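Local coordinates for levansucrase (Bacillus megaterium, PDB 3OM4), which belongs to the levansucrase/invertase family, whose members are built on a five-bladed beta-propeller, at residues K112-W117 and E447-L451; L373-V379 and G435-S439. The protein carries 1 engineered substitution. One frame throughout, in Å; residues are numbered along the deposited sequence.

Contact 1: K112-W117 and E447-L451; sequences KSIDSW and EQGQL
The indole of Trp117 meets Gly449 in the turn and Leu451 just after it: methyl CD1 of Leu451 lies in the ring plane at the edge beyond CH2, 3.9 Å from it, while the carbonyl O of Gly449 comes in obliquely, 3.5 Å from CZ2. Ile114 CA, from the indole's own segment, also lies in plane at the edge. Phe425 of strand 424-434 packs edge-to-face with the same indole. The ring nitrogen donates to water 1 (2.9 Å from Trp117 NE1), which in turn donates to Gln448 O and Lys112 O, so one solvent molecule ties both backbones to the indole and takes the place of direct polar bonds between the segments.

The second flat group is the amide at the end of the extended Gln448 side chain, which Ile114 crosses at a slant. With CG1 anti to the backbone N (chi1 -176°), the isoleucine sends CD1 to within 3.5 Å of Gln448 NE2 and 3.6 Å of Gln448 CD. Both ends of that amide are held elsewhere, NE2 by Phe425 O and OE1 by Lys46 N, which fixes the surface against which the methyl rests. At the outer margin the folded chain of Lys112 brings CE to 3.5 Å from Gln450 NE2. Thr452 O is the stronger partner of that amide nitrogen, which also donates to water 2; Lys112 NZ reaches this water only weakly. Gln450 OE1 accepts from Glu447 N (3.1 Å, N-H...O angle 164°), spanning the turn alongside the backbone bond Gln450 N to Glu447 O.

A 3-10 turn at 114-116 thus lies against a type II beta turn, Glu447 to Gln450, whose third position is Gly449 with positive phi. The loop between strands 101-108 and 118-122 of an N-terminal sheet meets the end of the last strand, consistent with a propeller ring whose last blade adjoins the first part of the chain.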
loop_
_atom_site.group_PDB
_atom_site.type_symbol
_atom_site.label_atom_id
_atom_site.label_comp_id
_atom_site.label_asym_id
_atom_site.label_seq_id
_atom_site.Cartn_x
_atom_site.Cartn_y
_atom_site.Cartn_z
ATOM N N LYS A 112 3.628 0.707 25.363
ATOM C CA LYS A 112 3.802 -0.452 24.481
ATOM C C LYS A 112 2.515 -1.190 24.116
ATOM O O LYS A 112 2.387 -1.696 23.001
ATOM C CB LYS A 112 4.824 -1.438 25.075
ATOM C CG LYS A 112 6.222 -0.854 25.342
ATOM C CD LYS A 112 6.847 -0.191 24.104
ATOM C CE LYS A 112 7.353 -1.208 23.084
ATOM N NZ LYS A 112 8.636 -1.845 23.506
ATOM N N SER A 113 1.571 -1.254 25.053
ATOM C CA SER A 113 0.355 -2.052 24.877
ATOM C C SER A 113 -0.579 -1.487 23.805
ATOM O O SER A 113 -0.546 -0.291 23.507
ATOM C CB SER A 113 -0.392 -2.200 26.209
ATOM O OG SER A 113 -0.942 -0.966 26.643
ATOM N N ILE A 114 -1.401 -2.361 23.229
ATOM C CA ILE A 114 -2.439 -1.942 22.286
ATOM C C ILE A 114 -3.466 -1.041 22.989
ATOM O O ILE A 114 -4.008 -0.116 22.383
ATOM C CB ILE A 114 -3.123 -3.157 21.580
ATOM C CG1 ILE A 114 -4.139 -2.671 20.533
ATOM C CG2 ILE A 114 -3.741 -4.122 22.606
ATOM C CD1 ILE A 114 -4.745 -3.761 19.667
ATOM N N ASP A 115 -3.702 -1.307 24.275
ATOM C CA ASP A 115 -4.601 -0.489 25.096
ATOM C C ASP A 115 -4.092 0.945 25.296
ATOM O O ASP A 115 -4.854 1.823 25.712
ATOM C CB ASP A 115 -4.853 -1.160 26.456
ATOM C CG ASP A 115 -5.737 -2.401 26.357
ATOM O OD1 ASP A 115 -6.464 -2.571 25.353
ATOM O OD2 ASP A 115 -5.714 -3.213 27.306
ATOM N N SER A 116 -2.815 1.179 24.992
ATOM C CA SER A 116 -2.198 2.505 25.115
ATOM C C SER A 116 -2.490 3.429 23.931
ATOM O O SER A 116 -2.211 4.631 23.991
ATOM C CB SER A 116 -0.683 2.380 25.306
ATOM O OG SER A 116 -0.369 1.701 26.510
ATOM N N TRP A 117 -3.030 2.864 22.853
ATOM C CA TRP A 117 -3.398 3.643 21.677
ATOM C C TRP A 117 -4.701 4.380 21.920
ATOM O O TRP A 117 -5.755 3.761 22.064
ATOM C CB TRP A 117 -3.522 2.748 20.444
ATOM C CG TRP A 117 -2.206 2.299 19.921
ATOM C CD1 TRP A 117 -1.616 1.089 20.125
ATOM C CD2 TRP A 117 -1.303 3.060 19.113
ATOM N NE1 TRP A 117 -0.398 1.043 19.492
ATOM C CE2 TRP A 117 -0.180 2.241 18.863
ATOM C CE3 TRP A 117 -1.333 4.354 18.575
ATOM C CZ2 TRP A 117 0.904 2.670 18.093
ATOM C CZ3 TRP A 117 -0.249 4.785 17.814
ATOM C CH2 TRP A 117 0.855 3.942 17.584
ATOM N N GLU A 447 4.232 -6.390 20.029
ATOM C CA GLU A 447 2.873 -6.043 20.443
ATOM C C GLU A 447 2.024 -5.694 19.229
ATOM O O GLU A 447 2.557 -5.344 18.177
ATOM C CB GLU A 447 2.882 -4.850 21.405
ATOM C CG GLU A 447 3.732 -5.047 22.656
ATOM C CD GLU A 447 3.192 -6.121 23.581
ATOM O OE1 GLU A 447 1.974 -6.119 23.865
ATOM O OE2 GLU A 447 3.992 -6.968 24.033
ATOM N N GLN A 448 0.706 -5.790 19.373
ATOM C CA GLN A 448 -0.202 -5.344 18.319
ATOM C C GLN A 448 0.030 -3.870 18.008
ATOM O O GLN A 448 -0.051 -3.020 18.898
ATOM C CB GLN A 448 -1.658 -5.564 18.721
ATOM C CG GLN A 448 -2.086 -7.016 18.786
ATOM C CD GLN A 448 -3.540 -7.161 19.184
ATOM O OE1 GLN A 448 -3.849 -7.471 20.335
ATOM N NE2 GLN A 448 -4.442 -6.919 18.238
ATOM N N GLY A 449 0.347 -3.579 16.750
ATOM C CA GLY A 449 0.510 -2.203 16.297
ATOM C C GLY A 449 1.794 -1.515 16.723
ATOM O O GLY A 449 1.907 -0.295 16.603
ATOM N N GLN A 450 2.763 -2.287 17.213
ATOM C CA GLN A 450 4.066 -1.732 17.571
ATOM C C GLN A 450 4.766 -1.236 16.311
ATOM O O GLN A 450 4.728 -1.899 15.273
ATOM C CB GLN A 450 4.931 -2.767 18.299
ATOM C CG GLN A 450 6.184 -2.179 18.948
ATOM C CD GLN A 450 6.873 -3.140 19.901
ATOM O OE1 GLN A 450 6.246 -4.042 20.456
ATOM N NE2 GLN A 450 8.172 -2.944 20.101
ATOM N N LEU A 451 5.390 -0.066 16.407
ATOM C CA LEU A 451 6.018 0.568 15.252
ATOM C C LEU A 451 7.537 0.533 15.309
ATOM O O LEU A 451 8.194 0.467 14.270
ATOM C CB LEU A 451 5.563 2.023 15.120
ATOM C CG LEU A 451 4.070 2.336 15.044
ATOM C CD1 LEU A 451 3.881 3.832 15.169
ATOM C CD2 LEU A 451 3.456 1.810 13.750
HETATM O O HOH W 1 1.522 -0.967 20.217
HETATM O O HOH W 2 10.503 -3.897 21.685
#

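Contact 2: L373-V379 and G435-S439; sequences LNDTGLV and GSKTS
Asn374 and Thr438 set their side chains at about a right angle, and the asparagine amide grips the threonine at two points. Its OD1 accepts from Thr438 N at 2.9 Å, with the donor tilted 16° from the carbonyl plane, while ND2 gives a proton to Thr438 OG1, which lies nearly in the amide plane at 2.9 Å. The other ND2 proton goes to Leu378 O at 2.8 Å. Three bonds therefore fix the rotation of this buried amide. It lies where strand 371-382 is broken by a bulge or short loop, next to the start of strand 437-448; the two belong to different four-stranded antiparallel sheets, neighbouring blades of the five-bladed propeller. Its bonds supplement the one backbone bond between the segments, Asn374 N to Ser436 O (2.8 Å, 168° at the hydrogen).

Thr438 keeps OG1 between its backbone N and carbonyl carbon (chi1 75°), which turns the hydroxyl to ND2 and sets CG2 against Leu373 CD1, 3.8 Å away. Val379 also crosses the threonine at about a right angle, its CG1 3.5 Å from Thr438 OG1. That hydroxyl in turn donates to water 4, which is bonded to Val379 O. On the exposed margin, Asp375 OD2 and Lys437 NZ stay 4.2 Å apart, beyond a salt bridge.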
loop_
_atom_site.group_PDB
_atom_site.type_symbol
_atom_site.label_atom_id
_atom_site.label_comp_id
_atom_site.label_asym_id
_atom_site.label_seq_id
_atom_site.Cartn_x
_atom_site.Cartn_y
_atom_site.Cartn_z
ATOM N N LEU A 373 14.324 -8.943 -4.627
ATOM C CA LEU A 373 14.890 -9.483 -3.392
ATOM C C LEU A 373 14.676 -10.993 -3.341
ATOM O O LEU A 373 13.640 -11.495 -3.785
ATOM C CB LEU A 373 14.268 -8.814 -2.164
ATOM C CG LEU A 373 14.459 -7.299 -1.990
ATOM C CD1 LEU A 373 13.588 -6.781 -0.861
ATOM C CD2 LEU A 373 15.914 -6.925 -1.744
ATOM N N ASN A 374 15.667 -11.712 -2.818
ATOM C CA ASN A 374 15.606 -13.175 -2.716
ATOM C C ASN A 374 15.347 -13.834 -4.074
ATOM O O ASN A 374 14.606 -14.816 -4.178
ATOM C CB ASN A 374 14.558 -13.594 -1.675
ATOM C CG ASN A 374 14.729 -12.862 -0.358
ATOM O OD1 ASN A 374 15.767 -12.977 0.293
ATOM N ND2 ASN A 374 13.714 -12.093 0.036
ATOM N N ASP A 375 15.958 -13.254 -5.106
ATOM C CA ASP A 375 15.930 -13.757 -6.482
ATOM C C ASP A 375 14.593 -13.577 -7.197
ATOM O O ASP A 375 14.567 -13.306 -8.394
ATOM C CB ASP A 375 16.392 -15.221 -6.555
ATOM C CG ASP A 375 17.794 -15.421 -6.005
ATOM O OD1 ASP A 375 18.000 -16.398 -5.259
ATOM O OD2 ASP A 375 18.688 -14.602 -6.309
ATOM N N THR A 376 13.494 -13.728 -6.463
ATOM C CA THR A 376 12.163 -13.788 -7.068
ATOM C C THR A 376 11.312 -12.561 -6.776
ATOM O O THR A 376 10.325 -12.310 -7.470
ATOM C CB THR A 376 11.379 -15.004 -6.553
ATOM O OG1 THR A 376 11.100 -14.823 -5.158
ATOM C CG2 THR A 376 12.166 -16.300 -6.769
ATOM N N GLY A 377 11.677 -11.817 -5.734
ATOM C CA GLY A 377 10.853 -10.710 -5.263
ATOM C C GLY A 377 10.042 -11.050 -4.026
ATOM O O GLY A 377 9.487 -10.161 -3.388
ATOM N N LEU A 378 9.962 -12.335 -3.682
ATOM C CA LEU A 378 9.256 -12.751 -2.468
ATOM C C LEU A 378 9.914 -12.205 -1.196
ATOM O O LEU A 378 11.115 -12.365 -0.994
ATOM C CB LEU A 378 9.150 -14.282 -2.397
ATOM C CG LEU A 378 8.510 -14.901 -1.150
ATOM C CD1 LEU A 378 7.035 -14.531 -1.023
ATOM C CD2 LEU A 378 8.676 -16.402 -1.176
ATOM N N VAL A 379 9.118 -11.542 -0.357
ATOM C CA VAL A 379 9.569 -11.139 0.977
ATOM C C VAL A 379 8.684 -11.763 2.061
ATOM O O VAL A 379 9.193 -12.345 3.023
ATOM C CB VAL A 379 9.636 -9.600 1.146
ATOM C CG1 VAL A 379 10.102 -9.237 2.556
ATOM C CG2 VAL A 379 10.573 -8.983 0.114
ATOM N N GLY A 435 21.515 -6.718 2.066
ATOM C CA GLY A 435 21.773 -6.633 0.631
ATOM C C GLY A 435 20.494 -6.874 -0.147
ATOM O O GLY A 435 19.524 -6.140 0.017
ATOM N N SER A 436 20.492 -7.913 -0.981
ATOM C CA SER A 436 19.303 -8.300 -1.741
ATOM C C SER A 436 18.569 -9.490 -1.112
ATOM O O SER A 436 17.727 -10.122 -1.754
ATOM C CB SER A 436 19.664 -8.600 -3.200
ATOM O OG SER A 436 20.605 -9.655 -3.286
ATOM N N LYS A 437 18.894 -9.782 0.146
ATOM C CA LYS A 437 18.301 -10.904 0.869
ATOM C C LYS A 437 17.501 -10.399 2.062
ATOM O O LYS A 437 17.909 -9.452 2.735
ATOM C CB LYS A 437 19.387 -11.879 1.349
ATOM C CG LYS A 437 20.371 -12.334 0.264
ATOM C CD LYS A 437 19.875 -13.561 -0.485
ATOM C CE LYS A 437 20.598 -13.739 -1.814
ATOM N NZ LYS A 437 20.121 -12.778 -2.851
ATOM N N THR A 438 16.353 -11.020 2.311
ATOM C CA THR A 438 15.551 -10.708 3.493
ATOM C C THR A 438 15.171 -11.990 4.223
ATOM O O THR A 438 15.187 -13.071 3.634
ATOM C CB THR A 438 14.253 -9.920 3.146
ATOM O OG1 THR A 438 13.287 -10.801 2.564
ATOM C CG2 THR A 438 14.538 -8.768 2.184
ATOM N N SER A 439 14.833 -11.867 5.504
ATOM C CA SER A 439 14.324 -12.997 6.273
ATOM C C SER A 439 13.481 -12.548 7.452
ATOM O O SER A 439 13.815 -11.576 8.129
ATOM C CB SER A 439 15.461 -13.886 6.782
ATOM O OG SER A 439 14.942 -14.935 7.588
HETATM O O HOH W 3 18.178 -11.503 -4.878
HETATM O O HOH W 4 11.638 -12.372 4.216
#

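Overall arrangement
Both contacts draw on strand 437-448, the last of its four-stranded antiparallel sheet: contact 2 takes its beginning and contact 1 its end. Their centres lie 28 Å apart and their nearest atoms about 15 Å, so they do not touch. Along the chain, contact 2 is nested inside the long loop that contact 1 closes. The partners differ accordingly. In contact 2 the strand meets 371-382, the edge strand of the preceding sheet and 56 residues away along the chain; in contact 1 it meets the loop before strand 118-122, some 330 residues earlier. One C-terminal strand thereby bridges successive blades and links the end of the propeller chain with its early part.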